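Local coordinates for protein inositol dehydrogenase (Lactobacillus casei, PDB 4MKX) that probably oxidises scyllo-inositol, with NAD as the hydride acceptor, at residues L164-S169 and E262-G267; D145-A150 and R204-K209; T234-M239 and I248-R253. One frame throughout, in Å; residues are numbered along the deposited sequence.

Contact 1. Residues L164-S169 and E262-G267; sequences LIRSYS and ETEIIG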
ATOM      1  N   LEU A 164     -13.933  18.016  -7.263  1.00  9.34           N
ATOM      2  CA  LEU A 164     -14.828  16.965  -6.797  1.00  7.28           C
ATOM      3  C   LEU A 164     -14.391  16.477  -5.422  1.00  7.14           C
ATOM      4  O   LEU A 164     -13.203  16.304  -5.166  1.00  9.56           O
ATOM      5  CB  LEU A 164     -14.826  15.784  -7.783  1.00 10.10           C
ATOM      6  CG  LEU A 164     -15.805  14.631  -7.507  1.00 12.08           C
ATOM      7  CD1 LEU A 164     -16.225  14.026  -8.829  1.00 14.27           C
ATOM      8  CD2 LEU A 164     -15.170  13.548  -6.646  1.00 13.84           C
ATOM      9  N   ILE A 165     -15.361  16.258  -4.545  1.00  8.28           N
ATOM     10  CA  ILE A 165     -15.066  15.604  -3.283  1.00  8.69           C
ATOM     11  C   ILE A 165     -15.948  14.369  -3.157  1.00  7.99           C
ATOM     12  O   ILE A 165     -17.145  14.429  -3.394  1.00 11.03           O
ATOM     13  CB  ILE A 165     -15.297  16.540  -2.090  1.00  8.81           C
ATOM     14  CG1 ILE A 165     -14.280  17.670  -2.129  1.00 10.20           C
ATOM     15  CG2 ILE A 165     -15.108  15.770  -0.787  1.00 10.09           C
ATOM     16  CD1 ILE A 165     -14.395  18.622  -0.946  1.00 14.96           C
ATOM     17  N   ARG A 166     -15.335  13.238  -2.809  1.00  9.59           N
ATOM     18  CA  ARG A 166     -16.083  12.009  -2.564  1.00  6.64           C
ATOM     19  C   ARG A 166     -15.848  11.659  -1.105  1.00  8.11           C
ATOM     20  O   ARG A 166     -14.710  11.615  -0.657  1.00 10.54           O
ATOM     21  CB  ARG A 166     -15.572  10.865  -3.446  1.00  7.94           C
ATOM     22  CG  ARG A 166     -16.214   9.524  -3.096  1.00  7.65           C
ATOM     23  CD  ARG A 166     -15.727   8.358  -4.004  1.00  8.29           C
ATOM     24  NE  ARG A 166     -14.282   8.136  -3.942  1.00  6.34           N
ATOM     25  CZ  ARG A 166     -13.675   7.391  -3.028  1.00  8.86           C
ATOM     26  NH1 ARG A 166     -14.389   6.805  -2.074  1.00  8.93           N
ATOM     27  NH2 ARG A 166     -12.355   7.250  -3.043  1.00  9.61           N
ATOM     28  N   SER A 167     -16.916  11.454  -0.353  1.00  6.16           N
ATOM     29  CA  SER A 167     -16.747  11.066   1.041  1.00  7.65           C
ATOM     30  C   SER A 167     -17.643   9.890   1.400  1.00  8.79           C
ATOM     31  O   SER A 167     -18.824   9.854   1.040  1.00  8.98           O
ATOM     32  CB  SER A 167     -16.984  12.274   1.964  1.00  5.94           C
ATOM     33  OG  SER A 167     -16.275  12.110   3.185  1.00  9.84           O
ATOM     34  N   TYR A 168     -17.062   8.898   2.077  1.00  8.36           N
ATOM     35  CA  TYR A 168     -17.784   7.707   2.478  1.00  7.72           C
ATOM     36  C   TYR A 168     -17.778   7.641   3.986  1.00  8.24           C
ATOM     37  O   TYR A 168     -16.728   7.822   4.608  1.00  8.58           O
ATOM     38  CB  TYR A 168     -17.029   6.459   2.013  1.00  7.96           C
ATOM     39  CG  TYR A 168     -17.172   6.054   0.564  1.00  7.13           C
ATOM     40  CD1 TYR A 168     -17.674   6.914  -0.408  1.00  6.58           C
ATOM     41  CD2 TYR A 168     -16.787   4.786   0.176  1.00  9.67           C
ATOM     42  CE1 TYR A 168     -17.793   6.498  -1.739  1.00  8.33           C
ATOM     43  CE2 TYR A 168     -16.890   4.370  -1.138  1.00  7.23           C
ATOM     44  CZ  TYR A 168     -17.393   5.213  -2.085  1.00  8.77           C
ATOM     45  OH  TYR A 168     -17.499   4.762  -3.378  1.00  9.39           O
ATOM     46  N   SER A 169     -18.932   7.352   4.573  1.00  7.54           N
ATOM     47  CA  SER A 169     -19.018   7.017   5.995  1.00  7.87           C
ATOM     48  C   SER A 169     -19.833   5.740   6.114  1.00  8.13           C
ATOM     49  O   SER A 169     -21.051   5.756   5.925  1.00 10.69           O
ATOM     50  CB  SER A 169     -19.702   8.137   6.790  1.00 11.57           C
ATOM     51  OG  SER A 169     -18.902   9.306   6.789  1.00 12.08           O
ATOM     52  N   GLU A 262     -13.697   7.683   4.610  1.00  7.48           N
ATOM     53  CA  GLU A 262     -12.702   7.984   3.596  1.00  7.02           C
ATOM     54  C   GLU A 262     -13.156   9.257   2.907  1.00  5.78           C
ATOM     55  O   GLU A 262     -14.346   9.433   2.654  1.00  8.89           O
ATOM     56  CB  GLU A 262     -12.631   6.848   2.565  1.00  8.65           C
ATOM     57  CG  GLU A 262     -11.670   7.117   1.390  1.00  9.81           C
ATOM     58  CD  GLU A 262     -11.857   6.168   0.240  1.00 10.59           C
ATOM     59  OE1 GLU A 262     -12.813   5.355   0.276  1.00 10.26           O
ATOM     60  OE2 GLU A 262     -11.058   6.234  -0.729  1.00 10.23           O
ATOM     61  N   THR A 263     -12.218  10.163   2.641  1.00  6.45           N
ATOM     62  CA  THR A 263     -12.541  11.378   1.899  1.00  6.69           C
ATOM     63  C   THR A 263     -11.516  11.585   0.809  1.00  6.85           C
ATOM     64  O   THR A 263     -10.313  11.609   1.065  1.00  9.76           O
ATOM     65  CB  THR A 263     -12.562  12.595   2.828  1.00  7.52           C
ATOM     66  OG1 THR A 263     -13.557  12.376   3.833  1.00  8.17           O
ATOM     67  CG2 THR A 263     -12.948  13.849   2.059  1.00  9.02           C
ATOM     68  N   GLU A 264     -12.009  11.752  -0.413  1.00  5.88           N
ATOM     69  CA  GLU A 264     -11.173  11.948  -1.582  1.00  6.33           C
ATOM     70  C   GLU A 264     -11.413  13.354  -2.103  1.00  5.70           C
ATOM     71  O   GLU A 264     -12.561  13.791  -2.217  1.00 10.17           O
ATOM     72  CB  GLU A 264     -11.600  10.943  -2.649  1.00  8.37           C
ATOM     73  CG  GLU A 264     -11.101  11.207  -4.030  1.00  8.48           C
ATOM     74  CD  GLU A 264     -11.722  10.240  -4.999  1.00  9.45           C
ATOM     75  OE1 GLU A 264     -11.260   9.079  -5.038  1.00 10.75           O
ATOM     76  OE2 GLU A 264     -12.697  10.610  -5.687  1.00 13.05           O
ATOM     77  N   ILE A 265     -10.331  14.063  -2.410  1.00  8.58           N
ATOM     78  CA  ILE A 265     -10.444  15.407  -2.968  1.00  8.74           C
ATOM     79  C   ILE A 265      -9.697  15.427  -4.302  1.00  9.10           C
ATOM     80  O   ILE A 265      -8.500  15.143  -4.357  1.00 10.62           O
ATOM     81  CB  ILE A 265      -9.830  16.450  -2.006  1.00 10.75           C
ATOM     82  CG1 ILE A 265     -10.450  16.328  -0.608  1.00 13.16           C
ATOM     83  CG2 ILE A 265     -10.072  17.859  -2.538  1.00 16.24           C
ATOM     84  CD1 ILE A 265      -9.767  17.180   0.418  1.00 19.25           C
ATOM     85  N   ILE A 266     -10.415  15.737  -5.377  1.00  8.63           N
ATOM     86  CA  ILE A 266      -9.807  15.877  -6.693  1.00  8.90           C
ATOM     87  C   ILE A 266      -9.696  17.359  -7.019  1.00  9.17           C
ATOM     88  O   ILE A 266     -10.682  18.093  -6.932  1.00 12.14           O
ATOM     89  CB  ILE A 266     -10.659  15.208  -7.767  1.00 10.52           C
ATOM     90  CG1 ILE A 266     -10.850  13.726  -7.421  1.00 12.96           C
ATOM     91  CG2 ILE A 266      -9.968  15.331  -9.115  1.00 11.65           C
ATOM     92  CD1 ILE A 266     -11.632  12.944  -8.460  1.00 13.71           C
ATOM     93  N   GLY A 267      -8.489  17.804  -7.341  1.00 12.76           N
ATOM     94  CA  GLY A 267      -8.263  19.205  -7.654  1.00 14.31           C
ATOM     95  C   GLY A 267      -7.750  19.349  -9.078  1.00 17.75           C
ATOM     96  O   GLY A 267      -7.585  18.362  -9.802  1.00 15.73           O
TER
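Arg-166 and Glu-264 face each other as a hydrogen-bonded antiparallel pair in the mixed sheet of the GFO/IDH/MocA C-terminal domain, where the axes of segments 164-169 and 262-267 approach to 4.6 Å. Leu-164 with Ile-266 and Tyr-168 with Glu-262 form the other hydrogen-bonded pairs, and all these side chains share one face. Arg-166 can be followed outward along it. Its CB lies 3.7 Å from Glu-264 OE2; beyond it the chain runs extended to CD, and a bend at chi3 (59°) places NE. NE gives Glu-264 OE2 only a weak bond of 3.4 Å. At the tip, NH2 divides its two hydrogens between Glu-262 OE2, at 2.8 Å, and Glu-264 OE1, at 2.9 Å, while NH1 reaches Glu-262 OE1 at 3.2 Å, an end-on, two-nitrogen grip on Glu-262. Both oxygens of Glu-262 and OE1 of Glu-264 lie near the guanidinium plane yet are met from above their own carboxylate planes, which stand 77° and 83° from it. NH1 also rests 3.3 Å above the centre of the Tyr-168 ring. A methionine in place of Arg-166 would probably leave both buried glutamates without this shared countercharge, although Glu-264 also pairs with Arg-273, and Glu-262 with Arg-273 of the second subunit. Tyr-168 OH bonds to Glu-264 OE2 of that subunit and, reciprocally, Glu-264 OE2 to its Tyr-168 OH. On the reverse face Ser-167 OG and Thr-263 OG1 lie 2.8 Å apart; OG is bonded to Asp-199 OD1 and OG1 to Tyr-147 OH.

Contact 2. Residues D145-A150 and R204-K209; sequences DSYRYA and RWFTGK
Two helices of the C-terminal domain meet where Tyr-147 and Ala-150, near the start of helix 145-155, face Trp-205 and Phe-206, on the last turn of helix 197-207. The backbones stay well apart, with Ala-150 CA and Phe-206 CA 9.1 Å from each other, and aromatic side chains bridge the distance. Phe-206 carries most of it. Its CE2 comes 4.0 Å from Tyr-147 CD1, each atom close to the plane of the other ring, so the rings touch edge to edge rather than stack, and the two side chains cross at about a right angle. Its CZ lies 3.7 Å from Tyr-147 O, and the same atom is 4.2 Å from Ala-150 CB. Both helices pack on the sheet of this domain: Phe-206 touches Ile-265, Tyr-147 touches Val-261 and Ile-274, and the Tyr-147 hydroxyl bonds to Thr-263. Trp-205 adds the far rim of its indole. Its first side-chain bond points toward helix 145-155, with CG anti to the backbone N (chi1 -180°); on the benzo ring CZ3 lies 4.1 Å from Tyr-147 CB and CH2 4.0 Å from Tyr-147 O. No hydrogen bond spans the segments. Arg-148 NH2 instead pairs within its own helix, in a salt bridge with Asp-145 OD1 at 2.7 Å, and at the end of the other helix Thr-207 OG1 accepts from Lys-209 N, two residues on, in an ST turn around Gly-208 with its positive phi of 79°.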
ATOM      1  N   ASP A 145      -5.822  14.602  12.796  1.00 10.33           N
ATOM      2  CA  ASP A 145      -4.515  14.900  12.227  1.00  8.70           C
ATOM      3  C   ASP A 145      -4.466  14.700  10.719  1.00 10.22           C
ATOM      4  O   ASP A 145      -3.877  15.513  10.018  1.00 12.54           O
ATOM      5  CB  ASP A 145      -3.415  14.083  12.903  1.00 11.13           C
ATOM      6  CG  ASP A 145      -3.039  14.618  14.274  1.00 20.58           C
ATOM      7  OD1 ASP A 145      -3.322  15.803  14.574  1.00 19.74           O
ATOM      8  OD2 ASP A 145      -2.427  13.846  15.040  1.00 24.14           O
ATOM      9  N   SER A 146      -5.088  13.638  10.209  1.00 10.94           N
ATOM     10  CA  SER A 146      -5.010  13.382   8.767  1.00  8.82           C
ATOM     11  C   SER A 146      -5.846  14.390   7.967  1.00  8.03           C
ATOM     12  O   SER A 146      -5.414  14.883   6.918  1.00  9.16           O
ATOM     13  CB  SER A 146      -5.380  11.925   8.421  1.00  9.53           C
ATOM     14  OG  SER A 146      -4.429  11.035   8.990  1.00 10.14           O
ATOM     15  N   TYR A 147      -7.043  14.699   8.448  1.00  8.62           N
ATOM     16  CA  TYR A 147      -7.870  15.716   7.807  1.00  7.91           C
ATOM     17  C   TYR A 147      -7.187  17.081   7.830  1.00 10.59           C
ATOM     18  O   TYR A 147      -7.242  17.809   6.836  1.00 10.38           O
ATOM     19  CB  TYR A 147      -9.261  15.818   8.456  1.00  8.58           C
ATOM     20  CG  TYR A 147     -10.234  14.786   7.916  1.00  9.26           C
ATOM     21  CD1 TYR A 147     -10.936  15.009   6.740  1.00 10.64           C
ATOM     22  CD2 TYR A 147     -10.409  13.568   8.563  1.00  9.94           C
ATOM     23  CE1 TYR A 147     -11.811  14.057   6.235  1.00 10.74           C
ATOM     24  CE2 TYR A 147     -11.266  12.608   8.061  1.00  8.54           C
ATOM     25  CZ  TYR A 147     -11.972  12.856   6.900  1.00 10.39           C
ATOM     26  OH  TYR A 147     -12.839  11.899   6.395  1.00 11.15           O
ATOM     27  N   ARG A 148      -6.554  17.420   8.949  0.84  8.27           N
ATOM     28  CA  ARG A 148      -5.847  18.697   9.060  0.84 11.30           C
ATOM     29  C   ARG A 148      -4.662  18.773   8.113  0.84 10.50           C
ATOM     30  O   ARG A 148      -4.408  19.823   7.524  0.84 12.43           O
ATOM     31  CB  ARG A 148      -5.403  18.978  10.506  0.84 10.88           C
ATOM     32  CG  ARG A 148      -6.556  19.454  11.378  0.84 14.23           C
ATOM     33  CD  ARG A 148      -6.094  19.970  12.756  0.84 17.71           C
ATOM     34  NE  ARG A 148      -5.430  18.934  13.546  0.84 26.91           N
ATOM     35  CZ  ARG A 148      -5.391  18.892  14.880  0.84 24.52           C
ATOM     36  NH1 ARG A 148      -5.988  19.827  15.611  0.84 23.84           N
ATOM     37  NH2 ARG A 148      -4.755  17.904  15.491  0.84 25.10           N
ATOM     38  N   TYR A 149      -3.948  17.662   7.954  1.00 10.58           N
ATOM     39  CA  TYR A 149      -2.816  17.609   7.036  1.00 11.52           C
ATOM     40  C   TYR A 149      -3.282  17.859   5.605  1.00 12.75           C
ATOM     41  O   TYR A 149      -2.638  18.592   4.849  1.00 13.40           O
ATOM     42  CB  TYR A 149      -2.081  16.253   7.152  1.00 11.04           C
ATOM     43  CG  TYR A 149      -0.873  16.121   6.243  1.00 11.51           C
ATOM     44  CD1 TYR A 149       0.383  16.561   6.650  1.00 15.73           C
ATOM     45  CD2 TYR A 149      -0.991  15.544   4.985  1.00 11.40           C
ATOM     46  CE1 TYR A 149       1.485  16.439   5.813  1.00 18.26           C
ATOM     47  CE2 TYR A 149       0.100  15.416   4.146  1.00 15.36           C
ATOM     48  CZ  TYR A 149       1.335  15.864   4.569  1.00 16.51           C
ATOM     49  OH  TYR A 149       2.419  15.736   3.727  1.00 20.16           O
ATOM     50  N   ALA A 150      -4.404  17.251   5.223  1.00  9.34           N
ATOM     51  CA  ALA A 150      -4.958  17.450   3.883  1.00 10.04           C
ATOM     52  C   ALA A 150      -5.445  18.877   3.687  1.00 12.04           C
ATOM     53  O   ALA A 150      -5.284  19.449   2.610  1.00 13.06           O
ATOM     54  CB  ALA A 150      -6.091  16.467   3.616  1.00 11.99           C
ATOM     55  N   ARG A 204     -18.074  21.423   3.117  1.00 14.90           N
ATOM     56  CA  ARG A 204     -18.146  22.866   3.322  1.00 15.74           C
ATOM     57  C   ARG A 204     -16.829  23.422   3.837  1.00 16.88           C
ATOM     58  O   ARG A 204     -16.377  24.477   3.396  1.00 18.07           O
ATOM     59  CB  ARG A 204     -19.295  23.220   4.275  1.00 17.28           C
ATOM     60  CG  ARG A 204     -20.690  22.827   3.759  1.00 17.13           C
ATOM     61  CD  ARG A 204     -21.801  23.241   4.724  1.00 20.55           C
ATOM     62  NE  ARG A 204     -21.846  24.692   4.874  1.00 19.40           N
ATOM     63  CZ  ARG A 204     -21.415  25.344   5.952  1.00 22.06           C
ATOM     64  NH1 ARG A 204     -20.912  24.676   6.987  1.00 18.13           N
ATOM     65  NH2 ARG A 204     -21.481  26.665   5.988  1.00 23.44           N
ATOM     66  N   TRP A 205     -16.203  22.693   4.762  1.00 13.55           N
ATOM     67  CA  TRP A 205     -14.947  23.107   5.370  1.00 16.17           C
ATOM     68  C   TRP A 205     -13.836  23.214   4.330  1.00 15.41           C
ATOM     69  O   TRP A 205     -13.121  24.218   4.275  1.00 18.62           O
ATOM     70  CB  TRP A 205     -14.570  22.117   6.491  1.00 14.80           C
ATOM     71  CG  TRP A 205     -13.304  22.395   7.235  1.00 16.29           C
ATOM     72  CD1 TRP A 205     -12.896  23.594   7.751  1.00 20.25           C
ATOM     73  CD2 TRP A 205     -12.298  21.439   7.600  1.00 14.29           C
ATOM     74  NE1 TRP A 205     -11.687  23.444   8.394  1.00 20.78           N
ATOM     75  CE2 TRP A 205     -11.302  22.133   8.322  1.00 18.08           C
ATOM     76  CE3 TRP A 205     -12.145  20.069   7.388  1.00 18.31           C
ATOM     77  CZ2 TRP A 205     -10.158  21.498   8.818  1.00 17.69           C
ATOM     78  CZ3 TRP A 205     -11.007  19.441   7.882  1.00 19.86           C
ATOM     79  CH2 TRP A 205     -10.032  20.159   8.595  1.00 16.40           C
ATOM     80  N   PHE A 206     -13.697  22.193   3.487  1.00 14.10           N
ATOM     81  CA  PHE A 206     -12.610  22.187   2.510  1.00 15.62           C
ATOM     82  C   PHE A 206     -12.799  23.208   1.392  1.00 16.97           C
ATOM     83  O   PHE A 206     -11.824  23.790   0.928  1.00 18.80           O
ATOM     84  CB  PHE A 206     -12.426  20.787   1.899  1.00 13.34           C
ATOM     85  CG  PHE A 206     -11.512  19.905   2.688  1.00 16.28           C
ATOM     86  CD1 PHE A 206     -10.144  19.941   2.476  1.00 17.65           C
ATOM     87  CD2 PHE A 206     -12.015  19.046   3.652  1.00 21.88           C
ATOM     88  CE1 PHE A 206      -9.287  19.134   3.214  1.00 21.58           C
ATOM     89  CE2 PHE A 206     -11.162  18.234   4.396  1.00 22.21           C
ATOM     90  CZ  PHE A 206      -9.802  18.280   4.175  1.00 18.31           C
ATOM     91  N   THR A 207     -14.041  23.403   0.965  1.00 19.14           N
ATOM     92  CA  THR A 207     -14.334  24.238  -0.203  1.00 21.41           C
ATOM     93  C   THR A 207     -14.631  25.700   0.127  1.00 25.79           C
ATOM     94  O   THR A 207     -14.250  26.596  -0.629  1.00 28.64           O
ATOM     95  CB  THR A 207     -15.506  23.688  -1.034  1.00 18.53           C
ATOM     96  OG1 THR A 207     -16.711  23.694  -0.266  1.00 18.13           O
ATOM     97  CG2 THR A 207     -15.218  22.274  -1.510  1.00 17.91           C
ATOM     98  N   GLY A 208     -15.302  25.935   1.252  1.00 19.70           N
ATOM     99  CA  GLY A 208     -15.833  27.255   1.556  1.00 21.69           C
ATOM    100  C   GLY A 208     -17.127  27.557   0.816  1.00 24.50           C
ATOM    101  O   GLY A 208     -17.636  28.684   0.859  1.00 24.80           O
ATOM    102  N   LYS A 209     -17.683  26.543   0.153  1.00 24.82           N
ATOM    103  CA  LYS A 209     -18.851  26.727  -0.701  1.00 20.27           C
ATOM    104  C   LYS A 209     -20.070  26.006  -0.121  1.00 22.69           C
ATOM    105  O   LYS A 209     -19.918  25.138   0.745  1.00 21.88           O
ATOM    106  CB  LYS A 209     -18.519  26.224  -2.118  1.00 22.84           C
ATOM    107  CG  LYS A 209     -17.132  26.672  -2.625  1.00 26.48           C
ATOM    108  CD  LYS A 209     -16.604  25.825  -3.811  1.00 29.76           C
ATOM    109  CE  LYS A 209     -15.158  26.193  -4.197  1.00 28.72           C
ATOM    110  NZ  LYS A 209     -14.589  25.372  -5.329  1.00 27.56           N
TER

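Contact 3. Residues T234-M239 and I248-R253; sequences TGAALM and ILVAGR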
ATOM      1  N   THR A 234     -27.716   1.247   2.921  1.00 15.32           N
ATOM      2  CA  THR A 234     -26.707   1.919   2.099  1.00 13.68           C
ATOM      3  C   THR A 234     -27.391   2.970   1.255  1.00 16.30           C
ATOM      4  O   THR A 234     -28.472   2.733   0.714  1.00 15.18           O
ATOM      5  CB  THR A 234     -25.976   0.954   1.138  1.00 14.28           C
ATOM      6  OG1 THR A 234     -25.626  -0.247   1.830  1.00 16.17           O
ATOM      7  CG2 THR A 234     -24.704   1.603   0.597  1.00 14.18           C
ATOM      8  N   GLY A 235     -26.764   4.134   1.135  1.00 11.82           N
ATOM      9  CA  GLY A 235     -27.297   5.175   0.288  1.00 12.51           C
ATOM     10  C   GLY A 235     -26.169   5.898  -0.395  1.00 10.75           C
ATOM     11  O   GLY A 235     -25.028   5.906   0.076  1.00 12.88           O
ATOM     12  N   ALA A 236     -26.482   6.501  -1.524  1.00  9.61           N
ATOM     13  CA  ALA A 236     -25.508   7.265  -2.253  1.00  9.97           C
ATOM     14  C   ALA A 236     -26.149   8.560  -2.709  1.00 12.98           C
ATOM     15  O   ALA A 236     -27.363   8.624  -2.929  1.00 12.24           O
ATOM     16  CB  ALA A 236     -24.997   6.465  -3.450  1.00 10.77           C
ATOM     17  N   ALA A 237     -25.329   9.589  -2.867  1.00  9.16           N
ATOM     18  CA  ALA A 237     -25.836  10.879  -3.279  1.00  9.72           C
ATOM     19  C   ALA A 237     -24.871  11.595  -4.193  1.00  9.15           C
ATOM     20  O   ALA A 237     -23.644  11.466  -4.069  1.00 11.12           O
ATOM     21  CB  ALA A 237     -26.134  11.739  -2.049  1.00 10.42           C
ATOM     22  N   LEU A 238     -25.431  12.376  -5.112  1.00  8.63           N
ATOM     23  CA  LEU A 238     -24.635  13.253  -5.946  1.00  8.34           C
ATOM     24  C   LEU A 238     -25.099  14.673  -5.648  1.00 10.09           C
ATOM     25  O   LEU A 238     -26.292  14.923  -5.523  1.00 13.59           O
ATOM     26  CB  LEU A 238     -24.860  12.927  -7.418  1.00  9.37           C
ATOM     27  CG  LEU A 238     -24.081  13.740  -8.440  1.00 10.76           C
ATOM     28  CD1 LEU A 238     -22.578  13.567  -8.250  1.00 12.45           C
ATOM     29  CD2 LEU A 238     -24.531  13.295  -9.835  1.00 12.67           C
ATOM     30  N   MET A 239     -24.151  15.587  -5.518  1.00 11.24           N
ATOM     31  CA  MET A 239     -24.467  16.947  -5.104  1.00  9.09           C
ATOM     32  C   MET A 239     -23.744  17.926  -5.998  1.00 12.15           C
ATOM     33  O   MET A 239     -22.583  17.732  -6.360  1.00 12.59           O
ATOM     34  CB  MET A 239     -24.048  17.158  -3.646  1.00 12.23           C
ATOM     35  CG  MET A 239     -24.609  16.112  -2.721  1.00 15.46           C
ATOM     36  SD  MET A 239     -24.418  16.550  -0.988  1.00 20.14           S
ATOM     37  CE  MET A 239     -22.645  16.638  -0.901  1.00 19.34           C
ATOM     38  N   ILE A 248     -19.763  13.639  -4.045  1.00  8.90           N
ATOM     39  CA  ILE A 248     -20.368  12.321  -4.025  1.00 10.38           C
ATOM     40  C   ILE A 248     -20.342  11.834  -2.592  1.00  7.89           C
ATOM     41  O   ILE A 248     -19.307  11.929  -1.926  1.00  9.87           O
ATOM     42  CB  ILE A 248     -19.541  11.347  -4.879  1.00  8.78           C
ATOM     43  CG1 ILE A 248     -19.585  11.777  -6.344  1.00 12.22           C
ATOM     44  CG2 ILE A 248     -20.068   9.925  -4.736  1.00 12.78           C
ATOM     45  CD1 ILE A 248     -18.679  10.985  -7.228  1.00 12.70           C
ATOM     46  N   LEU A 249     -21.474  11.342  -2.097  1.00  9.52           N
ATOM     47  CA  LEU A 249     -21.511  10.769  -0.753  1.00  9.38           C
ATOM     48  C   LEU A 249     -21.940   9.319  -0.807  1.00 11.24           C
ATOM     49  O   LEU A 249     -22.783   8.954  -1.608  1.00 10.01           O
ATOM     50  CB  LEU A 249     -22.513  11.513   0.128  1.00 13.88           C
ATOM     51  CG  LEU A 249     -22.242  12.972   0.443  1.00 17.42           C
ATOM     52  CD1 LEU A 249     -23.304  13.470   1.418  1.00 17.23           C
ATOM     53  CD2 LEU A 249     -20.853  13.124   1.029  1.00 15.72           C
ATOM     54  N   VAL A 250     -21.363   8.492   0.056  1.00 11.54           N
ATOM     55  CA  VAL A 250     -21.926   7.169   0.298  1.00  8.00           C
ATOM     56  C   VAL A 250     -22.013   7.008   1.805  1.00 10.52           C
ATOM     57  O   VAL A 250     -21.086   7.365   2.528  1.00 10.47           O
ATOM     58  CB  VAL A 250     -21.086   6.033  -0.312  1.00  9.42           C
ATOM     59  CG1 VAL A 250     -21.602   4.686   0.184  1.00 11.56           C
ATOM     60  CG2 VAL A 250     -21.151   6.069  -1.827  1.00 11.21           C
ATOM     61  N   ALA A 251     -23.154   6.524   2.281  1.00  9.92           N
ATOM     62  CA  ALA A 251     -23.360   6.285   3.704  1.00 11.25           C
ATOM     63  C   ALA A 251     -23.879   4.874   3.838  1.00 12.77           C
ATOM     64  O   ALA A 251     -24.626   4.389   2.993  1.00 13.46           O
ATOM     65  CB  ALA A 251     -24.356   7.266   4.282  1.00 13.94           C
ATOM     66  N   GLY A 252     -23.489   4.196   4.902  1.00 11.27           N
ATOM     67  CA  GLY A 252     -23.933   2.839   5.050  1.00 12.33           C
ATOM     68  C   GLY A 252     -23.773   2.361   6.463  1.00 12.28           C
ATOM     69  O   GLY A 252     -23.125   3.011   7.286  1.00 14.72           O
ATOM     70  N   ARG A 253     -24.368   1.209   6.732  1.00 15.49           N
ATOM     71  CA  ARG A 253     -24.311   0.629   8.058  1.00 16.06           C
ATOM     72  C   ARG A 253     -23.793  -0.794   8.009  1.00 18.11           C
ATOM     73  O   ARG A 253     -23.821  -1.500   9.017  1.00 20.76           O
ATOM     74  CB  ARG A 253     -25.704   0.660   8.680  1.00 20.48           C
ATOM     75  CG  ARG A 253     -26.368   2.017   8.612  1.00 23.13           C
ATOM     76  CD  ARG A 253     -27.710   1.992   9.315  1.00 28.96           C
ATOM     77  NE  ARG A 253     -28.314   3.319   9.411  1.00 33.83           N
ATOM     78  CZ  ARG A 253     -27.984   4.227  10.329  1.00 32.32           C
ATOM     79  NH1 ARG A 253     -27.043   3.963  11.227  1.00 33.84           N
ATOM     80  NH2 ARG A 253     -28.597   5.404  10.339  1.00 35.17           N
TER
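Gly-235 with Ala-251 and Ala-237 with Leu-249 are the two hydrogen-bonded pairs that tie strand 234-241 to strand 246-252 in an antiparallel beta hairpin. The axes of the short segments run at 166° to each other and approach to 4.6 Å. Each pair is bonded in both directions. Gly-235 N reaches Ala-251 O at 2.8 Å, and Ala-237 N reaches Leu-249 O at 2.9 Å; the return bonds, from Ala-251 N and Leu-249 N, are of similar length. Between these rungs lie CA-H...O contacts, among them Ala-236 CA to Leu-249 O at 3.3 Å, so the bonded carbonyls receive a second, weaker approach.

The remaining contacts are apolar and fall on two faces. On one, Met-239 and Leu-249 meet: the Met-239 chain is extended to SD and bent at chi3 (-61°), which brings its terminal CE to 3.9 Å from Leu-249 CG. Ala-237 sits beside them, its CB 4.2 Å from Leu-249 CB, and helix 197-207 packs on this face through Ile-203, which touches both Met-239 and Leu-249.

On the reverse face the pairs are non-hydrogen-bonded. Leu-238 CD1 meets Ile-248 CG1 at 4.0 Å, and Ala-236 CB meets Val-250 CG2 at 4.2 Å. The second subunit packs here, its Ile-248 touching both Ile-248 and Val-250, and its Trp-215 touching Leu-238.

No side-chain hydrogen bond or salt bridge crosses between the segments. Backbone bonds therefore fix the register, while the apolar side chains equip one face for the helix of the same chain and the other for a hydrophobic subunit interface.

Along the chain the segments come in the order 145-150, 164-169, 204-209, 234-239, 248-253 and 262-267, all in the C-terminal domain. Contacts 1 and 2 therefore alternate, while contact 3 falls between the two strands of contact 1. Contacts 1 and 3 belong to one mixed sheet, their centres 12 Å apart, joined where strand 162-172 runs parallel to strand 246-252; Ile-165 O and Ile-248 N are bonded there. Contact 2 lies over this sheet, 11 Å centre to centre from contact 1 and 19 Å from contact 3. Contacts 1 and 3 both reach the second subunit, so one face of the sheet contributes to that interface in the four-chain assembly, while helices pack on the other.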